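Local coordinates for TetR family transcriptional regulator (Clostridium perfringens, PDB 6AZH), which probably binds operator DNA as a dimer and regulates transcription, possibly of fatty acid metabolism genes, as a member of the TetR family, at residues L69-L83 against G128-I142. Residues are numbered along the deposited sequence; the frame is centred on the assembly and turned at random.
Sequences LTDIENLEDEPIEKL and GIERILKEAISKKQI
Gln141 reaches across to the start of helix 79-96. Its CB lies against Ile80 CB. CG stands anti to the carbonyl carbon (chi1 -66°), and the extended chain carries the amide to the first turn of that helix. There CD rests on Ile80 CG2. OE1 accepts Ile80 N at 3.0 Å, so a side-chain oxygen takes up a backbone N-H of the helix start. On the other branch, NE2 donates to Glu78 OE1 (2.9 Å), using the anti lone pair of the carboxylate, whose plane is turned 73° from the amide. Glu78 is the N-cap residue, so both ends of the amide grip the start of the helix. Gln141 is itself placed by a Schellman motif, with Lys140 as C-prime residue, that ends helix 113-138.

Pro79 packs beside it, with CB on Ala136 CA at 3.5 Å and CG against the Glu135 carboxylate. Ile132 is a knob among Ile72, Glu73, Lys82 and Leu83. Its CG2 meets Leu83 CD2 at 3.7 Å, while CD1 points to Ile72 and Leu69. At the far end Arg131 holds Glu73 side-on: NE binds OE1 at 2.8 Å and NH2 binds OE2 at 2.9 Å, with the two planes only 24° apart. Lys82 NZ donates to Glu73 O and forms a long salt bridge with Glu135 OE2 (3.6 Å). Two waters also bridge Lys82 NZ and the Glu135 carboxylate, one at each oxygen, and Lys139 binds Glu135 OE1.

The contact lies in the helical C-terminal domain of the TetR fold. The end of helix 113-138 (residues 128-138) runs nearly parallel to the last turns of helix 50-74 and roughly antiparallel to the first turn of helix 79-96. Helix 147-165 covers Ile129, and Val190 and Ile189 of the second subunit pack on Ile80 and Ile142.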
loop_
_atom_site.group_PDB
_atom_site.type_symbol
_atom_site.label_atom_id
_atom_site.label_comp_id
_atom_site.label_asym_id
_atom_site.label_seq_id
_atom_site.Cartn_x
_atom_site.Cartn_y
_atom_site.Cartn_z
ATOM N N LEU A 69 16.967 -9.610 -5.018
ATOM C CA LEU A 69 17.042 -9.855 -3.582
ATOM C C LEU A 69 17.982 -11.015 -3.279
ATOM O O LEU A 69 18.802 -10.933 -2.356
ATOM C CB LEU A 69 15.653 -10.125 -3.010
ATOM C CG LEU A 69 15.574 -10.386 -1.506
ATOM C CD1 LEU A 69 16.131 -9.201 -0.720
ATOM C CD2 LEU A 69 14.135 -10.682 -1.094
ATOM N N THR A 70 17.884 -12.100 -4.056
ATOM C CA THR A 70 18.786 -13.232 -3.868
ATOM C C THR A 70 20.241 -12.818 -4.054
ATOM O O THR A 70 21.119 -13.287 -3.323
ATOM C CB THR A 70 18.415 -14.368 -4.832
ATOM O OG1 THR A 70 17.156 -14.927 -4.437
ATOM C CG2 THR A 70 19.468 -15.473 -4.792
ATOM N N ASP A 71 20.517 -11.924 -5.010
ATOM C CA ASP A 71 21.888 -11.440 -5.185
ATOM C C ASP A 71 22.383 -10.718 -3.937
ATOM O O ASP A 71 23.543 -10.875 -3.540
ATOM C CB ASP A 71 21.974 -10.493 -6.381
ATOM C CG ASP A 71 21.881 -11.214 -7.715
ATOM O OD1 ASP A 71 22.046 -12.452 -7.746
ATOM O OD2 ASP A 71 21.647 -10.526 -8.731
ATOM N N ILE A 72 21.527 -9.890 -3.330
ATOM C CA ILE A 72 21.906 -9.202 -2.094
ATOM C C ILE A 72 22.149 -10.204 -0.975
ATOM O O ILE A 72 23.148 -10.115 -0.239
ATOM C CB ILE A 72 20.828 -8.169 -1.712
ATOM C CG1 ILE A 72 20.928 -6.964 -2.652
ATOM C CG2 ILE A 72 20.986 -7.752 -0.236
ATOM C CD1 ILE A 72 19.844 -5.949 -2.444
ATOM N N GLU A 73 21.247 -11.179 -0.832
ATOM C CA GLU A 73 21.421 -12.234 0.161
ATOM C C GLU A 73 22.741 -12.974 -0.019
ATOM O O GLU A 73 23.348 -13.406 0.969
ATOM C CB GLU A 73 20.272 -13.235 0.082
ATOM C CG GLU A 73 18.940 -12.728 0.605
ATOM C CD GLU A 73 17.949 -13.855 0.789
ATOM O OE1 GLU A 73 18.113 -14.622 1.755
ATOM O OE2 GLU A 73 17.007 -13.977 -0.034
ATOM N N ASN A 74 23.191 -13.134 -1.267
ATOM C CA ASN A 74 24.386 -13.917 -1.565
ATOM C C ASN A 74 25.683 -13.162 -1.289
ATOM O O ASN A 74 26.746 -13.792 -1.237
ATOM C CB ASN A 74 24.376 -14.365 -3.031
ATOM C CG ASN A 74 23.423 -15.526 -3.293
ATOM O OD1 ASN A 74 23.016 -16.243 -2.380
ATOM N ND2 ASN A 74 23.067 -15.716 -4.556
ATOM N N LEU A 75 25.628 -11.840 -1.138
ATOM C CA LEU A 75 26.825 -11.058 -0.858
ATOM C C LEU A 75 27.459 -11.483 0.460
ATOM O O LEU A 75 26.795 -12.011 1.352
ATOM C CB LEU A 75 26.493 -9.569 -0.786
ATOM C CG LEU A 75 25.789 -8.913 -1.965
ATOM C CD1 LEU A 75 25.246 -7.566 -1.539
ATOM C CD2 LEU A 75 26.761 -8.780 -3.128
ATOM N N GLU A 76 28.765 -11.242 0.582
ATOM C CA GLU A 76 29.448 -11.465 1.853
ATOM C C GLU A 76 29.330 -10.280 2.812
ATOM O O GLU A 76 29.796 -10.385 3.954
ATOM C CB GLU A 76 30.923 -11.793 1.593
ATOM C CG GLU A 76 31.093 -12.968 0.641
ATOM C CD GLU A 76 32.536 -13.405 0.479
ATOM O OE1 GLU A 76 33.238 -13.554 1.505
ATOM O OE2 GLU A 76 32.968 -13.606 -0.679
ATOM N N ASP A 77 28.732 -9.171 2.364
ATOM C CA ASP A 77 28.553 -7.965 3.171
ATOM C C ASP A 77 27.904 -8.276 4.512
ATOM O O ASP A 77 27.144 -9.236 4.653
ATOM C CB ASP A 77 27.681 -6.950 2.424
ATOM C CG ASP A 77 28.287 -6.519 1.100
ATOM O OD1 ASP A 77 28.863 -7.379 0.393
ATOM O OD2 ASP A 77 28.184 -5.321 0.772
ATOM N N GLU A 78 28.230 -7.452 5.514
ATOM C CA GLU A 78 27.516 -7.511 6.774
ATOM C C GLU A 78 26.028 -7.285 6.526
ATOM O O GLU A 78 25.653 -6.541 5.618
ATOM C CB GLU A 78 28.024 -6.452 7.742
ATOM C CG GLU A 78 29.447 -6.684 8.146
ATOM C CD GLU A 78 29.632 -7.989 8.876
ATOM O OE1 GLU A 78 28.882 -8.242 9.837
ATOM O OE2 GLU A 78 30.540 -8.764 8.491
ATOM N N PRO A 79 25.168 -7.905 7.331
ATOM C CA PRO A 79 23.719 -7.748 7.108
ATOM C C PRO A 79 23.255 -6.303 7.103
ATOM O O PRO A 79 22.351 -5.948 6.332
ATOM C CB PRO A 79 23.111 -8.532 8.274
ATOM C CG PRO A 79 24.153 -9.507 8.678
ATOM C CD PRO A 79 25.480 -8.901 8.366
ATOM N N ILE A 80 23.824 -5.450 7.966
ATOM C CA ILE A 80 23.403 -4.053 7.990
ATOM C C ILE A 80 23.715 -3.387 6.660
ATOM O O ILE A 80 22.978 -2.499 6.207
ATOM C CB ILE A 80 24.066 -3.307 9.180
ATOM C CG1 ILE A 80 23.564 -1.865 9.251
ATOM C CG2 ILE A 80 25.581 -3.314 9.051
ATOM C CD1 ILE A 80 22.058 -1.739 9.420
ATOM N N GLU A 81 24.804 -3.802 6.004
ATOM C CA GLU A 81 25.109 -3.267 4.688
ATOM C C GLU A 81 24.192 -3.874 3.626
ATOM O O GLU A 81 23.844 -3.197 2.650
ATOM C CB GLU A 81 26.581 -3.516 4.352
ATOM C CG GLU A 81 27.539 -2.752 5.280
ATOM C CD GLU A 81 27.262 -1.260 5.255
ATOM O OE1 GLU A 81 27.197 -0.698 4.140
ATOM O OE2 GLU A 81 27.090 -0.655 6.342
ATOM N N LYS A 82 23.777 -5.127 3.817
ATOM C CA LYS A 82 22.787 -5.712 2.916
ATOM C C LYS A 82 21.466 -4.961 2.994
ATOM O O LYS A 82 20.793 -4.782 1.970
ATOM C CB LYS A 82 22.566 -7.191 3.232
ATOM C CG LYS A 82 23.716 -8.123 2.816
ATOM C CD LYS A 82 23.543 -9.497 3.442
ATOM C CE LYS A 82 24.423 -10.538 2.758
ATOM N NZ LYS A 82 24.247 -11.880 3.382
ATOM N N LEU A 83 21.071 -4.507 4.199
ATOM C CA LEU A 83 19.816 -3.755 4.310
ATOM C C LEU A 83 19.912 -2.423 3.584
ATOM O O LEU A 83 18.958 -2.005 2.917
ATOM C CB LEU A 83 19.420 -3.528 5.777
ATOM C CG LEU A 83 18.995 -4.791 6.532
ATOM C CD1 LEU A 83 18.878 -4.503 8.041
ATOM C CD2 LEU A 83 17.678 -5.369 5.976
ATOM N N GLY A 128 12.632 -13.269 2.037
ATOM C CA GLY A 128 14.034 -12.928 1.845
ATOM C C GLY A 128 14.472 -11.780 2.737
ATOM O O GLY A 128 15.564 -11.809 3.309
ATOM N N ILE A 129 13.620 -10.753 2.868
ATOM C CA ILE A 129 13.891 -9.658 3.798
ATOM C C ILE A 129 13.998 -10.185 5.222
ATOM O O ILE A 129 14.893 -9.793 5.980
ATOM C CB ILE A 129 12.807 -8.562 3.688
ATOM C CG1 ILE A 129 12.783 -7.938 2.280
ATOM C CG2 ILE A 129 13.016 -7.469 4.774
ATOM C CD1 ILE A 129 11.551 -7.045 2.016
ATOM N N GLU A 130 13.087 -11.083 5.611
ATOM C CA GLU A 130 13.162 -11.666 6.951
ATOM C C GLU A 130 14.493 -12.364 7.171
ATOM O O GLU A 130 15.078 -12.268 8.257
ATOM C CB GLU A 130 12.016 -12.646 7.179
ATOM C CG GLU A 130 10.663 -11.965 7.120
ATOM C CD GLU A 130 9.494 -12.913 7.269
ATOM O OE1 GLU A 130 9.716 -14.099 7.584
ATOM O OE2 GLU A 130 8.350 -12.458 7.065
ATOM N N ARG A 131 14.998 -13.059 6.149
ATOM C CA ARG A 131 16.267 -13.765 6.311
ATOM C C ARG A 131 17.414 -12.798 6.592
ATOM O O ARG A 131 18.264 -13.078 7.440
ATOM C CB ARG A 131 16.561 -14.615 5.077
ATOM C CG ARG A 131 15.600 -15.798 4.919
ATOM C CD ARG A 131 16.096 -16.782 3.891
ATOM N NE ARG A 131 15.974 -16.263 2.534
ATOM C CZ ARG A 131 14.874 -16.375 1.788
ATOM N NH1 ARG A 131 13.799 -16.988 2.265
ATOM N NH2 ARG A 131 14.850 -15.875 0.564
ATOM N N ILE A 132 17.465 -11.663 5.889
ATOM C CA ILE A 132 18.521 -10.688 6.157
ATOM C C ILE A 132 18.375 -10.126 7.563
ATOM O O ILE A 132 19.369 -9.969 8.292
ATOM C CB ILE A 132 18.523 -9.572 5.095
ATOM C CG1 ILE A 132 18.769 -10.163 3.701
ATOM C CG2 ILE A 132 19.580 -8.489 5.420
ATOM C CD1 ILE A 132 18.496 -9.183 2.586
ATOM N N LEU A 133 17.134 -9.832 7.980
ATOM C CA LEU A 133 16.920 -9.286 9.319
ATOM C C LEU A 133 17.355 -10.274 10.389
ATOM O O LEU A 133 17.975 -9.885 11.386
ATOM C CB LEU A 133 15.453 -8.898 9.519
ATOM C CG LEU A 133 14.967 -7.727 8.653
ATOM C CD1 LEU A 133 13.437 -7.575 8.749
ATOM C CD2 LEU A 133 15.661 -6.421 9.002
ATOM N N LYS A 134 17.049 -11.560 10.200
ATOM C CA LYS A 134 17.448 -12.559 11.191
ATOM C C LYS A 134 18.963 -12.579 11.369
ATOM O O LYS A 134 19.472 -12.597 12.498
ATOM C CB LYS A 134 16.941 -13.940 10.789
ATOM C CG LYS A 134 17.217 -15.004 11.833
ATOM C CD LYS A 134 16.625 -16.353 11.417
ATOM C CE LYS A 134 16.509 -17.284 12.625
ATOM N NZ LYS A 134 15.862 -18.579 12.264
ATOM N N GLU A 135 19.697 -12.559 10.260
ATOM C CA GLU A 135 21.153 -12.496 10.343
ATOM C C GLU A 135 21.609 -11.211 11.018
ATOM O O GLU A 135 22.543 -11.230 11.832
ATOM C CB GLU A 135 21.770 -12.607 8.951
ATOM C CG GLU A 135 23.242 -13.030 8.986
ATOM C CD GLU A 135 23.938 -12.904 7.641
ATOM O OE1 GLU A 135 25.155 -12.612 7.629
ATOM O OE2 GLU A 135 23.277 -13.094 6.598
ATOM N N ALA A 136 20.965 -10.084 10.687
ATOM C CA ALA A 136 21.330 -8.803 11.287
ATOM C C ALA A 136 21.114 -8.815 12.789
ATOM O O ALA A 136 21.915 -8.251 13.544
ATOM C CB ALA A 136 20.517 -7.672 10.651
ATOM N N ILE A 137 20.026 -9.438 13.243
ATOM C CA ILE A 137 19.770 -9.504 14.677
ATOM C C ILE A 137 20.806 -10.390 15.361
ATOM O O ILE A 137 21.347 -10.033 16.413
ATOM C CB ILE A 137 18.329 -9.982 14.932
ATOM C CG1 ILE A 137 17.355 -8.893 14.472
ATOM C CG2 ILE A 137 18.115 -10.293 16.393
ATOM C CD1 ILE A 137 15.898 -9.288 14.547
ATOM N N SER A 138 21.125 -11.539 14.765
ATOM C CA SER A 138 22.116 -12.409 15.387
ATOM C C SER A 138 23.475 -11.726 15.479
ATOM O O SER A 138 24.232 -11.968 16.427
ATOM C CB SER A 138 22.210 -13.728 14.619
ATOM O OG SER A 138 23.039 -13.599 13.484
ATOM N N LYS A 139 23.802 -10.853 14.531
ATOM C CA LYS A 139 25.071 -10.139 14.564
ATOM C C LYS A 139 24.993 -8.837 15.349
ATOM O O LYS A 139 25.961 -8.068 15.349
ATOM C CB LYS A 139 25.563 -9.896 13.139
ATOM C CG LYS A 139 26.178 -11.152 12.522
ATOM C CD LYS A 139 26.663 -10.930 11.112
ATOM C CE LYS A 139 27.623 -12.023 10.700
ATOM N NZ LYS A 139 27.202 -12.709 9.444
ATOM N N LYS A 140 23.874 -8.602 16.040
ATOM C CA LYS A 140 23.645 -7.423 16.878
ATOM C C LYS A 140 23.820 -6.123 16.099
ATOM O O LYS A 140 24.290 -5.114 16.633
ATOM C CB LYS A 140 24.537 -7.444 18.125
ATOM C CG LYS A 140 24.292 -8.667 18.979
ATOM C CD LYS A 140 25.011 -8.590 20.314
ATOM C CE LYS A 140 24.764 -9.857 21.112
ATOM N NZ LYS A 140 23.347 -10.310 20.942
ATOM N N GLN A 141 23.398 -6.129 14.832
ATOM C CA GLN A 141 23.388 -4.915 14.031
ATOM C C GLN A 141 22.002 -4.312 13.920
ATOM O O GLN A 141 21.881 -3.162 13.497
ATOM C CB GLN A 141 23.947 -5.193 12.628
ATOM C CG GLN A 141 25.430 -5.564 12.678
ATOM C CD GLN A 141 25.959 -6.171 11.399
ATOM O OE1 GLN A 141 25.212 -6.400 10.434
ATOM N NE2 GLN A 141 27.266 -6.435 11.376
ATOM N N ILE A 142 20.971 -5.071 14.286
ATOM C CA ILE A 142 19.586 -4.619 14.311
ATOM C C ILE A 142 18.992 -5.040 15.647
ATOM O O ILE A 142 19.322 -6.110 16.167
ATOM C CB ILE A 142 18.796 -5.228 13.129
ATOM C CG1 ILE A 142 19.325 -4.680 11.798
ATOM C CG2 ILE A 142 17.265 -5.068 13.286
ATOM C CD1 ILE A 142 18.926 -3.281 11.484
HETATM O O HOH W 1 26.056 -11.581 5.350
HETATM O O HOH W 2 21.650 -12.377 4.386
#